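Local coordinates for putative DNA-binding protein (Salmonella choleraesuis, PDB 2HX0), which probably binds DNA and carries a magnesium ion on a cluster of histidines, at residues Ile79-Thr84 with Leu92-Ser97. The protein carries 2 engineered substitutions. Sequence-based numbering, arbitrary orientation.
Sequences ISLNGT and LHLAVS. With MG (magnesium ion), chain B.
The carbonyl oxygen of His93 takes two hydrogen bonds. Asn82 N reaches His93 O at 3.0 Å, and a water molecule donates to the same oxygen. That water also accepts from Ser80 OG at 2.9 Å and from Asn82 ND2. It thus ties two side chains of strand 79-84 to the backbone of strand 92-97. His93 N returns a bond of 2.8 Å to Asn82 O, closing the hydrogen-bonded pair of this antiparallel hairpin. Ala95 N binds Ser80 O in the next such pair. Here the pattern slips into a classic beta bulge: Ile79 N and, weakly, Ser80 N both point at Ala95 O. Ser80 OG stands between its own backbone N and carbonyl carbon (chi1 65°) and comes 3.3 Å from Ala95 CB. Asn82 ND2 also binds Ile79 O of the second subunit, so this face of the hairpin meets another copy of the protein. Leu81 and Leu94 point to the other face, where Leu81 CD1 lies 4.4 Å from Leu94 CB. Leu92 CD2 sits 3.6 Å from Gly83 CA, where it would crowd any side chain at Gly83. Gly83 also has a phi of 140°, which suits glycine. The His93 ring extends away from strand 79-84, with its CG anti to the carbonyl carbon (chi1 -75°). Its NE2 binds magnesium at 2.2 Å, and His91 and His107 complete the protein ligands. The other ring nitrogen, ND1, hydrogen-bonds Val78 O of the second subunit. That bond probably steadies the ring and would tend to strengthen NE2 as a donor to the metal. The hairpin therefore links its backbone pairing, the subunit interface and the magnesium site through a single histidine.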
# COMPACT_ATOMS: atom_id res chain seq x y z
N ILE A 79 1.13 -9.26 3.32
CA ILE A 79 -0.07 -8.48 3.04
C ILE A 79 0.30 -7.08 2.60
O ILE A 79 -0.31 -6.50 1.70
CB ILE A 79 -0.99 -8.43 4.27
CG1 ILE A 79 -1.51 -9.84 4.57
CG2 ILE A 79 -2.17 -7.49 4.03
CD1 ILE A 79 -2.70 -10.02 5.45
N SER A 80 1.32 -6.52 3.25
CA SER A 80 1.79 -5.20 2.88
C SER A 80 3.21 -4.98 3.37
O SER A 80 3.61 -5.45 4.44
CB SER A 80 0.88 -4.11 3.45
OG SER A 80 0.91 -4.10 4.86
N LEU A 81 3.99 -4.30 2.54
CA LEU A 81 5.36 -3.96 2.84
C LEU A 81 5.42 -2.51 2.39
O LEU A 81 5.33 -2.22 1.19
CB LEU A 81 6.33 -4.81 2.02
CG LEU A 81 7.79 -4.36 2.12
CD1 LEU A 81 8.26 -4.48 3.56
CD2 LEU A 81 8.65 -5.20 1.19
N ASN A 82 5.54 -1.61 3.34
CA ASN A 82 5.55 -0.19 3.04
C ASN A 82 6.75 0.53 3.61
O ASN A 82 7.34 0.10 4.60
CB ASN A 82 4.28 0.47 3.56
CG ASN A 82 3.07 0.14 2.71
OD1 ASN A 82 2.99 0.53 1.54
ND2 ASN A 82 2.11 -0.58 3.29
N GLY A 83 7.10 1.64 2.98
CA GLY A 83 8.22 2.39 3.48
C GLY A 83 9.12 2.95 2.41
O GLY A 83 8.92 2.73 1.21
N THR A 84 10.14 3.66 2.87
CA THR A 84 11.11 4.31 2.02
C THR A 84 12.45 3.61 2.10
O THR A 84 12.72 2.89 3.06
CB THR A 84 11.29 5.77 2.46
OG1 THR A 84 11.60 5.79 3.87
CG2 THR A 84 10.02 6.56 2.21
N LEU A 92 11.11 0.52 6.75
CA LEU A 92 10.07 -0.36 6.21
C LEU A 92 9.25 -1.06 7.27
O LEU A 92 9.78 -1.53 8.27
CB LEU A 92 10.72 -1.41 5.31
CG LEU A 92 11.59 -0.86 4.17
CD1 LEU A 92 12.46 -1.96 3.58
CD2 LEU A 92 10.69 -0.25 3.12
N HIS A 93 7.94 -1.13 7.04
CA HIS A 93 7.03 -1.82 7.95
C HIS A 93 6.40 -2.97 7.19
O HIS A 93 6.13 -2.86 5.99
CB HIS A 93 5.95 -0.86 8.46
CG HIS A 93 6.46 0.10 9.50
ND1 HIS A 93 5.66 1.04 10.10
CD2 HIS A 93 7.69 0.25 10.05
CE1 HIS A 93 6.36 1.73 10.98
NE2 HIS A 93 7.60 1.27 10.97
N LEU A 94 6.19 -4.08 7.88
CA LEU A 94 5.65 -5.28 7.26
C LEU A 94 4.44 -5.85 7.99
O LEU A 94 4.37 -5.82 9.22
CB LEU A 94 6.74 -6.35 7.22
CG LEU A 94 6.39 -7.79 6.82
CD1 LEU A 94 6.04 -7.87 5.34
CD2 LEU A 94 7.58 -8.69 7.12
N ALA A 95 3.48 -6.35 7.21
CA ALA A 95 2.28 -6.99 7.76
C ALA A 95 2.17 -8.34 7.07
O ALA A 95 2.19 -8.42 5.84
CB ALA A 95 1.04 -6.14 7.48
N VAL A 96 2.08 -9.41 7.86
CA VAL A 96 1.95 -10.76 7.30
C VAL A 96 0.71 -11.44 7.86
O VAL A 96 0.24 -11.10 8.95
CB VAL A 96 3.18 -11.64 7.64
CG1 VAL A 96 4.43 -11.10 6.97
CG2 VAL A 96 3.38 -11.71 9.15
N SER A 97 0.17 -12.40 7.12
CA SER A 97 -1.00 -13.16 7.56
C SER A 97 -0.62 -14.63 7.66
O SER A 97 0.25 -15.10 6.92
CB SER A 97 -2.17 -12.97 6.59
OG SER A 97 -1.84 -13.43 5.28
MG MG B . 9.38 2.09 11.95
O HOH W 1 3.15 -2.34 5.55
O HOH W 2 8.28 4.08 13.03